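Local structure of Two-component insecticidal protein 16 kDa unit (5V3S) at residues A15-M20 against C103-S108; F97-D102 against G133-I138; W19-I24 against K42-G47. The protein forms the 16 kDa, aegerolysin-family unit of a two-component insecticidal protein that kills corn rootworm, by a mechanism similar to that of Cry34Ab1/Cry35Ab1. One frame throughout, in Å; residues are numbered along the deposited sequence.

Interaction 1: A15-M20 against C103-S108; sequences AYAQWM and CPWSGS. Unlike the reference sequence in segment 15-20: M20 (reference Ile).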
# COMPACT_ATOMS: atom_id res chain seq x y z
N ALA A 15 8.84 -10.46 15.47
CA ALA A 15 7.97 -9.39 14.98
C ALA A 15 8.15 -9.06 13.50
O ALA A 15 7.21 -8.63 12.83
CB ALA A 15 8.19 -8.14 15.84
N TYR A 16 9.36 -9.25 12.98
CA TYR A 16 9.68 -8.86 11.59
C TYR A 16 9.23 -9.93 10.64
O TYR A 16 9.21 -9.73 9.41
CB TYR A 16 11.17 -8.58 11.39
CG TYR A 16 11.68 -7.27 11.93
CD1 TYR A 16 10.89 -6.47 12.72
CD2 TYR A 16 12.97 -6.83 11.65
CE1 TYR A 16 11.37 -5.29 13.23
CE2 TYR A 16 13.47 -5.67 12.20
CZ TYR A 16 12.65 -4.90 12.96
OH TYR A 16 13.11 -3.73 13.50
N ALA A 17 8.86 -11.08 11.19
CA ALA A 17 8.45 -12.20 10.39
C ALA A 17 7.11 -11.96 9.69
O ALA A 17 6.79 -12.68 8.77
CB ALA A 17 8.39 -13.45 11.25
N GLN A 18 6.31 -11.01 10.17
CA GLN A 18 5.09 -10.55 9.45
C GLN A 18 5.42 -9.20 8.81
O GLN A 18 5.84 -8.25 9.49
CB GLN A 18 3.91 -10.48 10.39
CG GLN A 18 2.64 -9.98 9.75
CD GLN A 18 2.27 -10.81 8.52
OE1 GLN A 18 2.97 -10.79 7.51
NE2 GLN A 18 1.27 -11.67 8.68
N TRP A 19 5.34 -9.12 7.48
CA TRP A 19 5.84 -7.95 6.81
C TRP A 19 5.13 -7.89 5.46
O TRP A 19 4.61 -8.91 4.95
CB TRP A 19 7.35 -7.97 6.61
CG TRP A 19 7.77 -9.10 5.70
CD1 TRP A 19 8.02 -10.40 6.08
CD2 TRP A 19 7.98 -9.04 4.27
NE1 TRP A 19 8.36 -11.15 4.98
CE2 TRP A 19 8.34 -10.34 3.85
CE3 TRP A 19 7.85 -8.04 3.31
CZ2 TRP A 19 8.61 -10.66 2.52
CZ3 TRP A 19 8.14 -8.35 1.96
CH2 TRP A 19 8.51 -9.63 1.57
N MSE A 20 5.07 -6.68 4.94
CA MSE A 20 4.48 -6.45 3.63
C MSE A 20 5.30 -5.33 2.99
O MSE A 20 5.85 -4.45 3.66
CB MSE A 20 2.98 -6.07 3.72
CG MSE A 20 2.57 -4.84 4.56
SE MSE A 20 2.75 -3.18 3.44
CE MSE A 20 0.89 -3.39 2.85
N CYS A 103 -2.67 -8.09 8.66
CA CYS A 103 -1.71 -9.16 8.63
C CYS A 103 -1.21 -9.39 10.08
O CYS A 103 -0.17 -8.87 10.50
CB CYS A 103 -0.55 -8.79 7.74
SG CYS A 103 -1.13 -8.20 6.12
N PRO A 104 -1.99 -10.15 10.82
CA PRO A 104 -1.81 -10.30 12.26
C PRO A 104 -0.68 -11.25 12.61
O PRO A 104 -0.27 -12.03 11.76
CB PRO A 104 -3.10 -10.91 12.69
CG PRO A 104 -3.43 -11.83 11.56
CD PRO A 104 -3.06 -11.02 10.31
N TRP A 105 -0.15 -11.11 13.81
CA TRP A 105 0.92 -11.97 14.30
C TRP A 105 0.45 -13.44 14.31
O TRP A 105 1.15 -14.32 13.80
CB TRP A 105 1.41 -11.46 15.67
CG TRP A 105 2.39 -12.32 16.38
CD1 TRP A 105 2.36 -12.68 17.70
CD2 TRP A 105 3.56 -12.95 15.81
NE1 TRP A 105 3.43 -13.49 17.99
CE2 TRP A 105 4.18 -13.67 16.86
CE3 TRP A 105 4.13 -12.97 14.53
CZ2 TRP A 105 5.35 -14.41 16.66
CZ3 TRP A 105 5.29 -13.70 14.33
CH2 TRP A 105 5.89 -14.41 15.39
N SER A 106 -0.76 -13.69 14.84
CA SER A 106 -1.36 -15.02 14.83
C SER A 106 -2.73 -14.89 14.19
O SER A 106 -3.66 -14.31 14.77
CB SER A 106 -1.49 -15.60 16.27
OG SER A 106 -0.34 -15.32 17.06
N GLY A 107 -2.84 -15.38 12.96
CA GLY A 107 -4.09 -15.30 12.21
C GLY A 107 -3.84 -15.28 10.72
O GLY A 107 -2.71 -15.38 10.26
N SER A 108 -4.92 -15.15 9.96
CA SER A 108 -4.81 -15.17 8.50
C SER A 108 -4.73 -13.74 7.98
O SER A 108 -5.47 -12.86 8.47
CB SER A 108 -6.00 -15.90 7.87
OG SER A 108 -7.17 -15.71 8.64
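The side-chain oxygen OE1 of Q18 accepts two backbone N-H groups, those of W19 and M135. The bond from W19 N to Q18 OE1 is 2.9 Å long but weak, with an N-H...O angle of 122°. Q18 lies at one end of the aegerolysin beta sandwich. It follows helix 10-16 and comes just before strand 19-27 of one sheet. The segment it meets, 103-108, leaves strand 94-103 of the other sheet, so this amide links the two layers at that end. CG extends opposite the backbone N (chi1 178°), and the chain then bends at chi2 (55°), which brings the amide alongside C103. There Q18 CG lies 3.1 Å from C103 O, and Q18 NE2 is 3.5 Å from C103 CB. Q18 NE2 also gives a weak, nearly straight bond to P104 O, 3.5 Å long. Because OE1 accepts N-H groups, chiefly that of M135, the orientation of the amide is probably fixed. C103 pairs through its backbone with T83, which keeps the start of the loop tied to its own sheet. Further along, the poorly ordered W105 turns its indole toward A17 and meets it edge-on, with A17 CB near the ring plane and 4.4 Å from W105 CZ3.

Interaction 2: F97-D102 against G133-I138; sequences FEYYWD and GAMGNI. Unlike the reference sequence in segment 133-138: M135 (reference Thr).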
# COMPACT_ATOMS: atom_id res chain seq x y z
N PHE A 97 -8.37 5.12 -5.24
CA PHE A 97 -8.56 3.83 -4.44
C PHE A 97 -8.26 3.98 -2.97
O PHE A 97 -7.66 4.93 -2.51
CB PHE A 97 -7.81 2.60 -4.98
CG PHE A 97 -6.29 2.60 -4.81
CD1 PHE A 97 -5.68 2.34 -3.62
CD2 PHE A 97 -5.44 2.80 -5.91
CE1 PHE A 97 -4.29 2.28 -3.50
CE2 PHE A 97 -4.08 2.75 -5.79
CZ PHE A 97 -3.49 2.50 -4.56
N GLU A 98 -8.81 3.06 -2.22
CA GLU A 98 -8.56 2.90 -0.79
C GLU A 98 -8.02 1.49 -0.67
O GLU A 98 -8.51 0.55 -1.36
CB GLU A 98 -9.82 3.06 0.01
CG GLU A 98 -10.34 4.51 0.01
CD GLU A 98 -11.77 4.62 0.48
OE1 GLU A 98 -12.59 3.68 0.32
OE2 GLU A 98 -12.03 5.61 1.07
N TYR A 99 -6.90 1.37 0.08
CA TYR A 99 -6.36 0.06 0.33
C TYR A 99 -6.30 -0.23 1.86
O TYR A 99 -6.11 0.69 2.64
CB TYR A 99 -4.97 -0.07 -0.31
CG TYR A 99 -4.41 -1.46 -0.20
CD1 TYR A 99 -5.06 -2.55 -0.87
CD2 TYR A 99 -3.31 -1.71 0.61
CE1 TYR A 99 -4.53 -3.85 -0.74
CE2 TYR A 99 -2.78 -2.95 0.70
CZ TYR A 99 -3.40 -4.02 0.04
OH TYR A 99 -2.84 -5.26 0.25
N TYR A 100 -6.42 -1.50 2.24
CA TYR A 100 -6.43 -1.90 3.69
C TYR A 100 -5.90 -3.28 3.78
O TYR A 100 -6.13 -4.11 2.87
CB TYR A 100 -7.88 -1.82 4.29
CG TYR A 100 -8.08 -2.57 5.63
CD1 TYR A 100 -7.65 -2.00 6.79
CD2 TYR A 100 -8.59 -3.89 5.69
CE1 TYR A 100 -7.70 -2.66 8.01
CE2 TYR A 100 -8.70 -4.55 6.92
CZ TYR A 100 -8.25 -3.89 8.09
OH TYR A 100 -8.31 -4.47 9.31
N TRP A 101 -5.09 -3.53 4.82
CA TRP A 101 -4.52 -4.84 5.06
C TRP A 101 -4.60 -5.17 6.58
O TRP A 101 -4.62 -4.28 7.41
CB TRP A 101 -3.08 -4.91 4.55
CG TRP A 101 -2.14 -4.03 5.30
CD1 TRP A 101 -1.44 -4.35 6.43
CD2 TRP A 101 -1.81 -2.66 5.03
NE1 TRP A 101 -0.73 -3.30 6.87
CE2 TRP A 101 -0.93 -2.24 6.03
CE3 TRP A 101 -2.11 -1.78 3.99
CZ2 TRP A 101 -0.41 -0.94 6.06
CZ3 TRP A 101 -1.61 -0.50 4.04
CH2 TRP A 101 -0.72 -0.11 5.03
N ASP A 102 -4.69 -6.46 6.88
CA ASP A 102 -4.70 -6.91 8.24
C ASP A 102 -3.90 -8.17 8.20
O ASP A 102 -4.35 -9.15 7.64
CB ASP A 102 -6.13 -7.09 8.74
CG ASP A 102 -6.15 -7.57 10.19
OD1 ASP A 102 -5.18 -7.27 10.92
OD2 ASP A 102 -7.11 -8.25 10.56
N GLY A 133 1.64 -17.52 5.83
CA GLY A 133 2.85 -16.89 6.39
C GLY A 133 2.86 -15.37 6.25
O GLY A 133 1.81 -14.70 6.44
N ALA A 134 4.01 -14.82 5.86
CA ALA A 134 4.14 -13.34 5.74
C ALA A 134 3.36 -12.82 4.52
O ALA A 134 3.38 -13.42 3.43
CB ALA A 134 5.60 -12.91 5.65
N MSE A 135 2.69 -11.70 4.71
CA MSE A 135 1.98 -11.06 3.58
C MSE A 135 2.83 -10.86 2.33
O MSE A 135 2.39 -11.17 1.25
CB MSE A 135 1.31 -9.77 4.07
CG MSE A 135 0.48 -9.04 3.03
SE MSE A 135 -1.02 -10.15 2.41
CE MSE A 135 -2.51 -8.92 2.66
N GLY A 136 4.02 -10.34 2.45
CA GLY A 136 4.92 -10.35 1.31
C GLY A 136 4.85 -9.09 0.43
O GLY A 136 4.52 -8.07 0.90
N ASN A 137 5.21 -9.23 -0.84
CA ASN A 137 5.28 -8.13 -1.79
C ASN A 137 3.92 -7.99 -2.50
O ASN A 137 3.31 -8.99 -2.95
CB ASN A 137 6.37 -8.36 -2.84
CG ASN A 137 7.77 -8.44 -2.23
OD1 ASN A 137 8.32 -7.45 -1.82
ND2 ASN A 137 8.29 -9.65 -2.05
N ILE A 138 3.45 -6.75 -2.68
CA ILE A 138 2.16 -6.49 -3.33
C ILE A 138 2.47 -5.34 -4.30
O ILE A 138 3.26 -4.46 -3.96
CB ILE A 138 1.09 -5.94 -2.29
CG1 ILE A 138 0.91 -6.91 -1.07
CG2 ILE A 138 -0.24 -5.63 -2.94
CD1 ILE A 138 0.50 -6.25 0.24
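This contact is part of the buried core of the aegerolysin beta sandwich, where the facing layers meet through side chains. Segment 97-102 lies on strand 94-103 of the antiparallel sheet. Segment 133-138 enters strand 136-144 of the mixed sheet. Where they meet, the two short segments run in nearly opposite directions, 159° apart. The closest CA atoms, those of W101 and M135, are 9.1 Å apart, so the backbones do not pair and side chains bridge the gap.

Y99 and I138 reach for each other head-on from the two sheets. CG of Y99 is anti to the backbone N (chi1 -174°), and the phenol reaches across to the other sheet. Its hydroxyl end meets the ends of both branches of I138: Y99 OH is 3.5 Å from I138 CD1 and 4.1 Å from I138 CG2. The selenomethionine M135 adds its terminal methyl, with M135 CE 4.4 Å from Y99 OH. The same methyl lies against the base of the next inward-pointing residue, W101, M135 CE being 4.5 Å from W101 CB. W101 thus touches M135 with its first side-chain carbon, while its indole heads away.

The polar atoms brought into this apolar layer have partners. Y99 OH bonds D111 OD2, so a hydroxyl set among methyl groups keeps a hydrogen bond. W101 NE1 bonds T83 OG1.

On the antiparallel sheet, strand 94-103 is flanked by strands 83-91 and 110-115. The side chain of W101 touches F87 of the first, and Y99 packs on L113 of the second. On the mixed sheet, strand 136-144 lies between strands 19-27 and 121-126, where I138 packs on I22 and K125.

Interaction 3: W19-I24 against K42-G47; sequences WMEITI and KFHVPG. Unlike the reference sequence in segment 19-24: M20 (reference Ile).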
# COMPACT_ATOMS: atom_id res chain seq x y z
N TRP A 19 5.34 -9.12 7.48
CA TRP A 19 5.84 -7.95 6.81
C TRP A 19 5.13 -7.89 5.46
O TRP A 19 4.61 -8.91 4.95
CB TRP A 19 7.35 -7.97 6.61
CG TRP A 19 7.77 -9.10 5.70
CD1 TRP A 19 8.02 -10.40 6.08
CD2 TRP A 19 7.98 -9.04 4.27
NE1 TRP A 19 8.36 -11.15 4.98
CE2 TRP A 19 8.34 -10.34 3.85
CE3 TRP A 19 7.85 -8.04 3.31
CZ2 TRP A 19 8.61 -10.66 2.52
CZ3 TRP A 19 8.14 -8.35 1.96
CH2 TRP A 19 8.51 -9.63 1.57
N MSE A 20 5.07 -6.68 4.94
CA MSE A 20 4.48 -6.45 3.63
C MSE A 20 5.30 -5.33 2.99
O MSE A 20 5.85 -4.45 3.66
CB MSE A 20 2.98 -6.07 3.72
CG MSE A 20 2.57 -4.84 4.56
SE MSE A 20 2.75 -3.18 3.44
CE MSE A 20 0.89 -3.39 2.85
N GLU A 21 5.37 -5.34 1.66
CA GLU A 21 5.86 -4.18 0.94
C GLU A 21 4.93 -4.00 -0.24
O GLU A 21 4.68 -4.95 -0.94
CB GLU A 21 7.33 -4.27 0.46
CG GLU A 21 8.32 -4.19 1.60
CD GLU A 21 9.73 -3.86 1.22
OE1 GLU A 21 9.98 -3.58 0.01
OE2 GLU A 21 10.56 -3.86 2.19
N ILE A 22 4.41 -2.78 -0.40
CA ILE A 22 3.42 -2.49 -1.44
C ILE A 22 4.02 -1.42 -2.38
O ILE A 22 4.44 -0.38 -1.95
CB ILE A 22 2.01 -2.20 -0.90
CG1 ILE A 22 1.02 -2.07 -2.01
CG2 ILE A 22 1.94 -0.97 -0.07
CD1 ILE A 22 -0.38 -2.37 -1.60
N THR A 23 4.03 -1.71 -3.67
CA THR A 23 4.63 -0.78 -4.62
C THR A 23 3.45 -0.31 -5.48
O THR A 23 2.71 -1.15 -5.98
CB THR A 23 5.75 -1.47 -5.43
OG1 THR A 23 6.79 -1.82 -4.56
CG2 THR A 23 6.30 -0.53 -6.43
N ILE A 24 3.32 1.03 -5.66
CA ILE A 24 2.27 1.65 -6.51
C ILE A 24 2.97 2.31 -7.67
O ILE A 24 3.88 3.15 -7.44
CB ILE A 24 1.48 2.69 -5.69
CG1 ILE A 24 0.95 2.05 -4.43
CG2 ILE A 24 0.34 3.35 -6.48
CD1 ILE A 24 1.77 2.32 -3.20
N LYS A 42 4.52 -1.01 12.44
CA LYS A 42 5.19 0.20 12.08
C LYS A 42 5.43 0.31 10.57
O LYS A 42 5.40 -0.68 9.87
CB LYS A 42 6.57 0.28 12.79
CG LYS A 42 7.53 -0.82 12.36
CD LYS A 42 8.87 -0.73 13.17
CE LYS A 42 9.85 -1.85 12.75
NZ LYS A 42 11.12 -1.67 13.53
N PHE A 43 5.57 1.52 10.08
CA PHE A 43 6.01 1.77 8.75
C PHE A 43 7.52 1.90 8.84
O PHE A 43 8.05 2.27 9.89
CB PHE A 43 5.41 3.07 8.16
CG PHE A 43 3.93 2.97 7.72
CD1 PHE A 43 3.55 2.12 6.74
CD2 PHE A 43 3.01 3.85 8.22
CE1 PHE A 43 2.25 2.04 6.33
CE2 PHE A 43 1.70 3.82 7.80
CZ PHE A 43 1.32 2.90 6.85
N HIS A 44 8.18 1.64 7.73
CA HIS A 44 9.62 1.74 7.62
C HIS A 44 10.08 1.85 6.16
O HIS A 44 9.37 1.50 5.16
CB HIS A 44 10.37 0.56 8.31
CG HIS A 44 10.10 -0.74 7.66
ND1 HIS A 44 10.83 -1.16 6.55
CD2 HIS A 44 9.15 -1.66 7.85
CE1 HIS A 44 10.34 -2.30 6.13
NE2 HIS A 44 9.31 -2.62 6.89
N VAL A 45 11.31 2.32 6.07
CA VAL A 45 11.98 2.55 4.79
C VAL A 45 12.06 1.19 4.13
O VAL A 45 12.47 0.20 4.78
CB VAL A 45 13.41 3.21 4.95
CG1 VAL A 45 14.15 3.23 3.61
CG2 VAL A 45 13.30 4.60 5.53
N PRO A 46 11.61 1.09 2.89
CA PRO A 46 11.63 -0.19 2.24
C PRO A 46 13.06 -0.76 2.16
O PRO A 46 14.04 -0.07 1.86
CB PRO A 46 11.02 0.09 0.86
CG PRO A 46 10.28 1.37 1.06
CD PRO A 46 11.10 2.17 1.99
N GLY A 47 13.14 -2.04 2.52
CA GLY A 47 14.42 -2.73 2.64
C GLY A 47 15.15 -2.61 3.96
O GLY A 47 16.23 -3.20 4.12
O HOH W 1 8.14 -4.89 5.35
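This is a polar contact between a strand and the turn that follows another strand of the same sheet of the aegerolysin beta sandwich, made across an intervening strand. Segment 19-24 lies on strand 19-27, and segment 42-47 runs from strand 40-44 into the turn after it. Strand 68-74 is placed between them in the sheet, and both E21 and H44 pack on its A72. M20 and I22 send their side chains to the other side, against strand 94-103 in the core, so E21 works on the sheet's outer face.

The carboxylate of E21 carries the contact. CG stands opposite the carbonyl carbon (chi1 -71°), and the chain is extended from there, which takes the acid group out to the turn. E21 OE2 accepts the backbone N-H of G47 at 3.2 Å, with an N-H...O angle of 155°. The donor arrives on the syn side, somewhat out of the carboxylate plane. P46 lies against the same group: its CA is 3.8 Å from E21 OE2 and its CB 3.9 Å from E21 OE1. One acid thus holds the turn by a bond and by packing.

H44 is drawn in less directly. Its CE1 is 4.2 Å from E21 OE2, and the carboxylate could favour a positive charge on the imidazole. The ring is held from two sides. ND1 donates to V45 O at 2.8 Å, coming from above the carbonyl plane, which fixes the proton on ND1 and restrains the ring. At the other nitrogen, a water in the ring plane joins the two segments: it lies 3.0 Å from H44 NE2 and donates to M20 O at 2.9 Å.

In the fold
From the N terminus, the chain passes helix 10-16 and enters strand 19-27, whose first residues, W19 and M20, belong to both interaction 1 and interaction 3; Q18 and E21 on either side make the contacts. Interaction 3 closes first, a short loop of 17 residues that ties the turn after strand 40-44 back across its own sheet. Interaction 2 opens later, on strand 94-103. Interaction 1 closes just after, at 103-108, before interaction 2 closes at 133-138, so these two cross. Both tie the mixed sheet to the antiparallel one, interaction 1 at the sandwich end and interaction 2 in the core. Strands 19-27 and 136-144 are neighbours, and their backbone bonds connect all three contacts.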